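Local coordinates for DUF3809 domain-containing protein (Deinococcus radiodurans, PDB 3NQN) that is of unknown function but binds calcium ions and belongs to a family grouped with the Bet v 1-like proteins, at residues L41-L52 and D63-V71; Q8-H16 and L147-A158. One frame throughout, in Å; residues are numbered along the deposited sequence. Where two conformers were deposited one is given.

Contact 1 of 2, residues L41-L52 and D63-V71. With CA (calcium ion), chain C.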
loop_
_atom_site.group_PDB
_atom_site.type_symbol
_atom_site.label_atom_id
_atom_site.label_comp_id
_atom_site.label_asym_id
_atom_site.label_seq_id
_atom_site.Cartn_x
_atom_site.Cartn_y
_atom_site.Cartn_z
ATOM N N LEU A 41 -4.236 1.255 12.071
ATOM C CA LEU A 41 -5.522 1.574 12.668
ATOM C C LEU A 41 -5.541 3.034 13.102
ATOM O O LEU A 41 -4.586 3.523 13.715
ATOM C CB LEU A 41 -5.763 0.655 13.858
ATOM C CG LEU A 41 -7.180 0.389 14.338
ATOM C CD1 LEU A 41 -8.121 -0.021 13.191
ATOM C CD2 LEU A 41 -7.117 -0.706 15.410
ATOM N N ASP A 42 -6.591 3.751 12.723
ATOM C CA ASP A 42 -6.759 5.124 13.154
ATOM C C ASP A 42 -8.242 5.514 13.122
ATOM O O ASP A 42 -9.074 4.794 12.535
ATOM C CB ASP A 42 -5.935 6.065 12.272
ATOM C CG ASP A 42 -5.652 7.404 12.944
ATOM O OD1 ASP A 42 -5.713 7.479 14.200
ATOM O OD2 ASP A 42 -5.357 8.374 12.220
ATOM N N SER A 43 -8.565 6.644 13.755
ATOM C CA SER A 43 -9.948 7.130 13.841
ATOM C C SER A 43 -10.009 8.606 14.165
ATOM O O SER A 43 -9.142 9.128 14.864
ATOM C CB SER A 43 -10.709 6.374 14.929
ATOM O OG SER A 43 -12.003 6.934 15.121
ATOM N N ASP A 44 -11.070 9.262 13.693
ATOM C CA ASP A 44 -11.325 10.673 13.997
ATOM C C ASP A 44 -12.548 10.807 14.921
ATOM O O ASP A 44 -13.077 11.905 15.107
ATOM C CB ASP A 44 -11.549 11.476 12.700
ATOM C CG ASP A 44 -12.702 10.922 11.845
ATOM O OD1 ASP A 44 -13.399 9.988 12.301
ATOM O OD2 ASP A 44 -12.901 11.422 10.719
ATOM N N GLY A 45 -12.993 9.685 15.492
ATOM C CA GLY A 45 -14.168 9.675 16.373
ATOM C C GLY A 45 -15.449 9.356 15.616
ATOM O O GLY A 45 -16.411 8.856 16.203
ATOM N N GLU A 46 -15.436 9.601 14.304
ATOM C CA GLU A 46 -16.587 9.353 13.439
ATOM C C GLU A 46 -16.447 8.039 12.676
ATOM O O GLU A 46 -17.403 7.295 12.527
ATOM C CB GLU A 46 -16.753 10.502 12.448
ATOM C CG GLU A 46 -17.286 11.786 13.091
ATOM C CD GLU A 46 -18.726 11.634 13.552
ATOM O OE1 GLU A 46 -19.637 11.728 12.699
ATOM O OE2 GLU A 46 -18.945 11.419 14.766
ATOM N N GLN A 47 -15.264 7.801 12.137
ATOM C CA GLN A 47 -14.994 6.589 11.431
ATOM C C GLN A 47 -13.699 5.978 11.925
ATOM O O GLN A 47 -12.881 6.646 12.558
ATOM C CB GLN A 47 -14.904 6.864 9.924
ATOM C CG GLN A 47 -16.154 7.522 9.363
ATOM C CD GLN A 47 -16.076 7.789 7.870
ATOM O OE1 GLN A 47 -15.022 7.638 7.247
ATOM N NE2 GLN A 47 -17.196 8.199 7.293
ATOM N N VAL A 48 -13.555 4.692 11.671
ATOM C CA VAL A 48 -12.344 3.953 11.988
ATOM C C VAL A 48 -11.829 3.347 10.685
ATOM O O VAL A 48 -12.630 2.923 9.826
ATOM C CB VAL A 48 -12.620 2.823 13.026
ATOM C CG1 VAL A 48 -11.366 1.977 13.259
ATOM C CG2 VAL A 48 -13.128 3.418 14.353
ATOM N N TRP A 49 -10.516 3.328 10.510
ATOM C CA TRP A 49 -9.931 2.762 9.293
ATOM C C TRP A 49 -8.577 2.110 9.537
ATOM O O TRP A 49 -7.935 2.325 10.575
ATOM C CB TRP A 49 -9.827 3.816 8.185
ATOM C CG TRP A 49 -8.981 5.015 8.531
ATOM C CD1 TRP A 49 -7.649 5.192 8.262
ATOM C CD2 TRP A 49 -9.421 6.210 9.184
ATOM N NE1 TRP A 49 -7.231 6.424 8.724
ATOM C CE2 TRP A 49 -8.298 7.067 9.293
ATOM C CE3 TRP A 49 -10.650 6.636 9.702
ATOM C CZ2 TRP A 49 -8.375 8.325 9.887
ATOM C CZ3 TRP A 49 -10.722 7.886 10.297
ATOM C CH2 TRP A 49 -9.590 8.717 10.384
ATOM N N GLY A 50 -8.149 1.311 8.568
ATOM C CA GLY A 50 -6.907 0.590 8.671
ATOM C C GLY A 50 -6.770 -0.353 7.509
ATOM O O GLY A 50 -7.374 -0.140 6.461
ATOM N N GLU A 51 -6.007 -1.421 7.697
ATOM C CA GLU A 51 -5.795 -2.377 6.623
ATOM C C GLU A 51 -5.471 -3.758 7.162
ATOM O O GLU A 51 -4.957 -3.898 8.266
ATOM C CB GLU A 51 -4.667 -1.868 5.687
ATOM C CG GLU A 51 -3.345 -1.623 6.403
ATOM C CD GLU A 51 -2.382 -0.694 5.647
ATOM O OE1 GLU A 51 -2.772 -0.067 4.632
ATOM O OE2 GLU A 51 -1.236 -0.572 6.104
ATOM N N LEU A 52 -5.867 -4.776 6.414
ATOM C CA LEU A 52 -5.481 -6.135 6.698
ATOM C C LEU A 52 -4.441 -6.525 5.677
ATOM O O LEU A 52 -4.467 -6.030 4.538
ATOM C CB LEU A 52 -6.670 -7.093 6.594
ATOM C CG LEU A 52 -7.808 -6.957 7.608
ATOM C CD1 LEU A 52 -8.483 -5.617 7.438
ATOM C CD2 LEU A 52 -8.826 -8.105 7.427
ATOM N N ASP A 63 -1.669 -4.987 1.276
ATOM C CA ASP A 63 -2.600 -4.351 2.213
ATOM C C ASP A 63 -3.957 -4.085 1.572
ATOM O O ASP A 63 -4.034 -3.547 0.466
ATOM C CB ASP A 63 -2.019 -3.039 2.738
ATOM C CG ASP A 63 -1.397 -2.189 1.635
ATOM O OD1 ASP A 63 -0.360 -2.614 1.047
ATOM O OD2 ASP A 63 -1.932 -1.098 1.351
ATOM N N LEU A 64 -5.010 -4.505 2.266
ATOM C CA LEU A 64 -6.397 -4.278 1.849
ATOM C C LEU A 64 -7.029 -3.320 2.861
ATOM O O LEU A 64 -7.166 -3.661 4.059
ATOM C CB LEU A 64 -7.190 -5.601 1.829
ATOM C CG LEU A 64 -6.986 -6.592 0.676
ATOM C CD1 LEU A 64 -5.533 -7.075 0.564
ATOM C CD2 LEU A 64 -7.965 -7.793 0.833
ATOM N N PRO A 65 -7.427 -2.126 2.405
ATOM C CA PRO A 65 -7.958 -1.181 3.354
ATOM C C PRO A 65 -9.400 -1.495 3.774
ATOM O O PRO A 65 -10.097 -2.291 3.117
ATOM C CB PRO A 65 -7.898 0.140 2.590
ATOM C CG PRO A 65 -8.060 -0.252 1.170
ATOM C CD PRO A 65 -7.395 -1.578 1.033
ATOM N N PHE A 66 -9.790 -0.932 4.907
ATOM C CA PHE A 66 -11.177 -0.908 5.338
ATOM C C PHE A 66 -11.410 0.432 5.988
ATOM O O PHE A 66 -10.463 1.095 6.441
ATOM C CB PHE A 66 -11.502 -2.019 6.337
ATOM C CG PHE A 66 -10.927 -1.793 7.728
ATOM C CD1 PHE A 66 -11.650 -1.083 8.693
ATOM C CD2 PHE A 66 -9.696 -2.304 8.072
ATOM C CE1 PHE A 66 -11.129 -0.874 9.954
ATOM C CE2 PHE A 66 -9.171 -2.087 9.332
ATOM C CZ PHE A 66 -9.896 -1.362 10.272
ATOM N N ARG A 67 -12.671 0.830 6.014
ATOM C CA ARG A 67 -13.100 2.023 6.686
ATOM C C ARG A 67 -14.545 1.774 7.134
ATOM O O ARG A 67 -15.399 1.344 6.330
ATOM C CB ARG A 67 -13.019 3.220 5.751
ATOM C CG ARG A 67 -13.125 4.563 6.439
ATOM C CD ARG A 67 -12.778 5.721 5.467
ATOM N NE ARG A 67 -12.578 6.993 6.179
ATOM C CZ ARG A 67 -11.394 7.599 6.365
ATOM N NH1 ARG A 67 -10.261 7.074 5.884
ATOM N NH2 ARG A 67 -11.345 8.744 7.031
ATOM N N SER A 68 -14.815 2.029 8.401
ATOM C CA SER A 68 -16.133 1.795 8.964
ATOM C C SER A 68 -16.633 2.991 9.782
ATOM O O SER A 68 -15.864 3.676 10.443
ATOM C CB SER A 68 -16.113 0.568 9.848
ATOM O OG SER A 68 -15.739 -0.603 9.126
ATOM N N GLU A 69 -17.935 3.194 9.743
ATOM C CA GLU A 69 -18.602 4.248 10.492
ATOM C C GLU A 69 -18.855 3.764 11.912
ATOM O O GLU A 69 -19.262 2.607 12.123
ATOM C CB GLU A 69 -19.934 4.578 9.805
ATOM C CG GLU A 69 -20.779 5.635 10.493
ATOM C CD GLU A 69 -22.169 5.759 9.872
ATOM O OE1 GLU A 69 -22.511 4.921 8.999
ATOM O OE2 GLU A 69 -22.925 6.677 10.270
ATOM N N ILE A 70 -18.583 4.627 12.890
ATOM C CA ILE A 70 -18.839 4.304 14.293
ATOM C C ILE A 70 -20.250 4.771 14.622
ATOM O O ILE A 70 -20.592 5.929 14.395
ATOM C CB ILE A 70 -17.872 5.040 15.232
ATOM C CG1 ILE A 70 -16.422 4.726 14.883
ATOM C CG2 ILE A 70 -18.160 4.676 16.692
ATOM C CD1 ILE A 70 -15.442 5.713 15.531
ATOM N N VAL A 71 -21.077 3.854 15.098
ATOM C CA VAL A 71 -22.464 4.151 15.425
ATOM C C VAL A 71 -22.724 3.847 16.879
ATOM O O VAL A 71 -22.598 2.723 17.312
ATOM C CB VAL A 71 -23.429 3.312 14.588
ATOM C CG1 VAL A 71 -24.877 3.643 14.992
ATOM C CG2 VAL A 71 -23.184 3.557 13.054
HETATM CA CA CA C . -0.348 -0.814 -0.672
HETATM O O HOH W 1 -4.140 -0.352 2.660
HETATM O O HOH W 2 -2.396 -2.166 -1.375
HETATM O O HOH W 3 -1.515 1.316 -0.595
HETATM O O HOH W 4 0.907 0.152 1.010
HETATM O O HOH W 5 1.466 -2.275 -1.493
#
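The guanidinium of R67 lies flat on the indole of W49, the two planes only 8° apart, in a stacked cation-pi contact with R67 CZ 3.9 Å from the centroid of the six-membered ring. NH1 sits over the CG-CD2 side of the indole and NH2 over CE3 and CZ3. On the opposite face of W49 lies the backbone of the neighbouring strand, D42 O and S43 N, and D44 CG stands at the ring edge. The edge of the guanidinium is used as well: R67 NE donates to Q47 OE1 at 2.7 Å, nearly in the guanidinium plane and almost straight along the amide C=O. Since R67 runs extended from CG to NE, with CG anti to the backbone N (chi1 -166°), it runs alongside W49, in the same direction, and presents both face and edge to strand 47-52. F66, on the other side of the sheet, turns one face to G50 N, while L41 CD1 meets its edge 3.7 Å from CZ.

Strands 47-56 and 60-73 form an antiparallel hairpin, flanked by strand 41-43, in a seven-stranded sheet that, with helix 122-153, fits a Bet v 1-like fold. V48 with S68, G50 with F66 and L52 with L64 are hydrogen-bonded pairs. G50 has no side chain, and the ring of F66 lies against its backbone, CE2 3.5 Å from G50 C. L52 CD1 also touches F66, and the L52 side chain continues onto helix 122-153. Away from the hairpin turn, I70 CD1 meets V48 CG2 in the modelled conformer.

Towards the hairpin turn, D63 chelates calcium through OD1 (2.5 Å) and OD2 (2.6 Å); D63 of the second subunit binds the same ion, beside four waters. E51 OE2 forms a salt bridge with R39.

Contact 2 of 2, residues Q8-H16 and L147-A158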
loop_
_atom_site.group_PDB
_atom_site.type_symbol
_atom_site.label_atom_id
_atom_site.label_comp_id
_atom_site.label_asym_id
_atom_site.label_seq_id
_atom_site.Cartn_x
_atom_site.Cartn_y
_atom_site.Cartn_z
ATOM N N GLN A 8 -16.839 -13.697 14.054
ATOM C CA GLN A 8 -16.393 -14.018 15.410
ATOM C C GLN A 8 -17.366 -13.408 16.413
ATOM O O GLN A 8 -17.870 -12.294 16.208
ATOM C CB GLN A 8 -14.969 -13.507 15.659
ATOM C CG GLN A 8 -14.399 -13.820 17.037
ATOM C CD GLN A 8 -14.265 -15.326 17.321
ATOM O OE1 GLN A 8 -15.229 -15.990 17.693
ATOM N NE2 GLN A 8 -13.061 -15.840 17.201
ATOM N N SER A 9 -17.703 -14.173 17.445
ATOM C CA SER A 9 -18.552 -13.668 18.503
ATOM C C SER A 9 -18.079 -14.193 19.850
ATOM O O SER A 9 -17.587 -15.324 19.961
ATOM C CB SER A 9 -20.025 -14.002 18.251
ATOM O OG SER A 9 -20.192 -15.341 17.847
ATOM N N PHE A 10 -18.197 -13.354 20.868
ATOM C CA PHE A 10 -17.685 -13.707 22.181
ATOM C C PHE A 10 -18.142 -12.726 23.232
ATOM O O PHE A 10 -18.602 -11.623 22.919
ATOM C CB PHE A 10 -16.142 -13.755 22.145
ATOM C CG PHE A 10 -15.501 -12.455 21.736
ATOM C CD1 PHE A 10 -15.333 -12.146 20.385
ATOM C CD2 PHE A 10 -15.066 -11.547 22.687
ATOM C CE1 PHE A 10 -14.762 -10.947 19.996
ATOM C CE2 PHE A 10 -14.497 -10.336 22.298
ATOM C CZ PHE A 10 -14.331 -10.044 20.955
ATOM N N THR A 11 -17.988 -13.128 24.480
ATOM C CA THR A 11 -18.349 -12.295 25.625
ATOM C C THR A 11 -17.137 -12.077 26.504
ATOM O O THR A 11 -16.261 -12.904 26.546
ATOM C CB THR A 11 -19.487 -12.923 26.463
ATOM O OG1 THR A 11 -19.155 -14.278 26.801
ATOM C CG2 THR A 11 -20.797 -12.890 25.699
ATOM N N LEU A 12 -17.103 -10.926 27.173
ATOM C CA LEU A 12 -16.029 -10.557 28.115
ATOM C C LEU A 12 -16.621 -9.658 29.163
ATOM O O LEU A 12 -17.461 -8.821 28.851
ATOM C CB LEU A 12 -14.938 -9.731 27.427
ATOM C CG LEU A 12 -14.033 -10.346 26.395
ATOM C CD1 LEU A 12 -13.118 -9.254 25.830
ATOM C CD2 LEU A 12 -13.214 -11.485 27.023
ATOM N N ARG A 13 -16.138 -9.771 30.390
ATOM C CA ARG A 13 -16.598 -8.914 31.466
ATOM C C ARG A 13 -15.633 -7.753 31.687
ATOM O O ARG A 13 -14.421 -7.947 31.773
ATOM C CB ARG A 13 -16.756 -9.716 32.759
ATOM C CG ARG A 13 -17.146 -8.868 33.972
ATOM C CD ARG A 13 -18.040 -9.647 34.907
ATOM N NE ARG A 13 -18.233 -8.979 36.187
ATOM C CZ ARG A 13 -19.355 -9.045 36.889
ATOM N NH1 ARG A 13 -20.403 -9.684 36.393
ATOM N NH2 ARG A 13 -19.450 -8.424 38.059
ATOM N N HIS A 14 -16.167 -6.542 31.748
ATOM C CA HIS A 14 -15.332 -5.394 32.057
ATOM C C HIS A 14 -15.238 -5.358 33.585
ATOM O O HIS A 14 -16.250 -5.311 34.246
ATOM C CB HIS A 14 -15.956 -4.089 31.533
ATOM C CG HIS A 14 -15.016 -2.924 31.555
ATOM N ND1 HIS A 14 -14.502 -2.401 32.725
ATOM C CD2 HIS A 14 -14.499 -2.179 30.553
ATOM C CE1 HIS A 14 -13.698 -1.395 32.436
ATOM N NE2 HIS A 14 -13.683 -1.235 31.128
ATOM N N PRO A 15 -14.022 -5.399 34.139
ATOM C CA PRO A 15 -13.834 -5.393 35.605
ATOM C C PRO A 15 -14.400 -4.177 36.360
ATOM O O PRO A 15 -14.585 -4.254 37.567
ATOM C CB PRO A 15 -12.303 -5.419 35.769
ATOM C CG PRO A 15 -11.771 -5.875 34.476
ATOM C CD PRO A 15 -12.737 -5.443 33.421
ATOM N N HIS A 16 -14.651 -3.063 35.665
ATOM C CA HIS A 16 -15.125 -1.844 36.335
ATOM C C HIS A 16 -16.653 -1.606 36.264
ATOM O O HIS A 16 -17.141 -0.561 36.707
ATOM C CB HIS A 16 -14.373 -0.617 35.806
ATOM C CG HIS A 16 -12.897 -0.644 36.078
ATOM N ND1 HIS A 16 -12.003 0.168 35.411
ATOM C CD2 HIS A 16 -12.154 -1.411 36.916
ATOM C CE1 HIS A 16 -10.778 -0.069 35.854
ATOM N NE2 HIS A 16 -10.839 -1.032 36.757
ATOM N N LEU A 147 -9.417 -11.809 17.722
ATOM C CA LEU A 147 -10.173 -10.692 18.311
ATOM C C LEU A 147 -10.448 -10.804 19.810
ATOM O O LEU A 147 -10.293 -9.833 20.525
ATOM C CB LEU A 147 -11.489 -10.421 17.558
ATOM C CG LEU A 147 -11.409 -9.448 16.407
ATOM C CD1 LEU A 147 -12.788 -9.302 15.737
ATOM C CD2 LEU A 147 -10.876 -8.077 16.878
ATOM N N PRO A 148 -10.895 -11.979 20.285
ATOM C CA PRO A 148 -11.135 -12.058 21.728
ATOM C C PRO A 148 -9.882 -11.722 22.561
ATOM O O PRO A 148 -9.972 -11.007 23.546
ATOM C CB PRO A 148 -11.570 -13.508 21.928
ATOM C CG PRO A 148 -12.269 -13.854 20.598
ATOM C CD PRO A 148 -11.451 -13.138 19.555
ATOM N N GLU A 149 -8.740 -12.252 22.144
ATOM C CA GLU A 149 -7.464 -11.976 22.781
ATOM C C GLU A 149 -7.177 -10.467 22.748
ATOM O O GLU A 149 -6.847 -9.857 23.772
ATOM C CB GLU A 149 -6.350 -12.738 22.035
ATOM C CG GLU A 149 -4.941 -12.562 22.628
ATOM C CD GLU A 149 -3.869 -13.288 21.833
ATOM O OE1 GLU A 149 -3.913 -13.264 20.570
ATOM O OE2 GLU A 149 -2.959 -13.866 22.474
ATOM N N GLY A 150 -7.371 -9.862 21.571
ATOM C CA GLY A 150 -7.125 -8.434 21.377
ATOM C C GLY A 150 -8.013 -7.536 22.199
ATOM O O GLY A 150 -7.536 -6.593 22.814
ATOM N N LEU A 151 -9.318 -7.792 22.190
ATOM C CA LEU A 151 -10.210 -7.004 23.008
ATOM C C LEU A 151 -9.878 -7.172 24.492
ATOM O O LEU A 151 -9.864 -6.199 25.235
ATOM C CB LEU A 151 -11.688 -7.329 22.734
ATOM C CG LEU A 151 -12.329 -6.406 21.686
ATOM C CD1 LEU A 151 -11.856 -6.756 20.282
ATOM C CD2 LEU A 151 -13.781 -6.473 21.762
ATOM N N ALA A 152 -9.588 -8.402 24.917
ATOM C CA ALA A 152 -9.255 -8.645 26.334
ATOM C C ALA A 152 -8.000 -7.859 26.744
ATOM O O ALA A 152 -7.948 -7.299 27.828
ATOM C CB ALA A 152 -9.077 -10.142 26.606
ATOM N N ALA A 153 -7.026 -7.771 25.836
ATOM C CA ALA A 153 -5.794 -7.014 26.088
ATOM C C ALA A 153 -6.052 -5.518 26.350
ATOM O O ALA A 153 -5.244 -4.859 26.956
ATOM C CB ALA A 153 -4.833 -7.185 24.944
ATOM N N GLY A 154 -7.188 -4.990 25.903
ATOM C CA GLY A 154 -7.496 -3.575 26.133
ATOM C C GLY A 154 -8.097 -3.266 27.505
ATOM O O GLY A 154 -8.217 -2.102 27.884
ATOM N N LEU A 155 -8.440 -4.309 28.263
ATOM C CA LEU A 155 -9.128 -4.148 29.544
ATOM C C LEU A 155 -8.164 -3.972 30.708
ATOM O O LEU A 155 -7.092 -4.585 30.715
ATOM C CB LEU A 155 -9.983 -5.387 29.834
ATOM C CG LEU A 155 -11.201 -5.643 28.946
ATOM C CD1 LEU A 155 -11.792 -7.001 29.258
ATOM C CD2 LEU A 155 -12.250 -4.540 29.111
ATOM N N PRO A 156 -8.477 -2.998 31.598
ATOM C CA PRO A 156 -7.713 -2.695 32.786
ATOM C C PRO A 156 -8.136 -3.580 33.939
ATOM O O PRO A 156 -9.220 -4.161 33.896
ATOM C CB PRO A 156 -8.102 -1.254 33.080
ATOM C CG PRO A 156 -9.523 -1.178 32.668
ATOM C CD PRO A 156 -9.674 -2.134 31.500
ATOM N N PRO A 157 -7.294 -3.665 34.979
ATOM C CA PRO A 157 -7.552 -4.457 36.186
ATOM C C PRO A 157 -8.516 -3.779 37.143
ATOM O O PRO A 157 -8.588 -2.552 37.176
ATOM C CB PRO A 157 -6.170 -4.543 36.838
ATOM C CG PRO A 157 -5.504 -3.258 36.462
ATOM C CD PRO A 157 -6.018 -2.929 35.061
ATOM N N ALA A 158 -9.241 -4.572 37.926
ATOM C CA ALA A 158 -10.092 -4.038 38.992
ATOM C C ALA A 158 -9.214 -3.578 40.142
ATOM O O ALA A 158 -8.122 -4.092 40.325
ATOM C CB ALA A 158 -11.059 -5.100 39.482
ATOM O OXT ALA A 158 -9.577 -2.707 40.929
#
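F10 and P148 meet where the edge strand 5-13 runs beside the C-terminal end of the long helix 122-153, which packs on the antiparallel sheet, consistent with a Bet v 1-like fold. Here the packing is close. P148 CG lies over one face of the F10 ring, 3.8 Å from its centroid and 22° off the normal, a CH-pi contact, while L151 CD2 comes to the ring edge, 3.7 Å from CZ. With F10 CG set between the backbone N and the carbonyl carbon (chi1 59°), the ring is directed at the helix; F107 of the next strand meets it too. Two residues along the strand, L12 CD1 reaches L151 CB at 3.9 Å and the backbone N of A152. Q8 lies against P148, and its NE2 donates to A144 O.

Past the helix the contact becomes looser and more exposed. L155 CD2 still lies 3.6 Å from CD2 of the buried H14, but P15 and H16 meet the chain end at the surface. H14 ND1 accepts from H16 N, in the plane of its ring. In the modelled conformer of the tail, H16 NE2 donates to P157 O at 2.7 Å, with an N-H...O angle of 147° and the donor lying above the carbonyl plane.

How the contacts relate
Contact 1 and contact 2 belong to the same antiparallel sheet, their centres about 20 Å apart and their nearest atoms about 8 Å apart without touching. Contact 1 is partly buried, joins adjacent strands and rests on a ladder of backbone hydrogen bonds; most of its polar side chains, with W49 and P65, lie on one face, its apolar ones, with S68, chiefly on the other. Contact 2, nearer the surface, sets the edge strand 5-13 against a helix and the C-terminal tail, with apolar packing and a single hydrogen bond between its segments. Helix 122-153 connects them: L52 of contact 1 packs on its middle, whereas contact 2 includes its last turns. Only contact 1 holds the bound calcium, at the subunit interface.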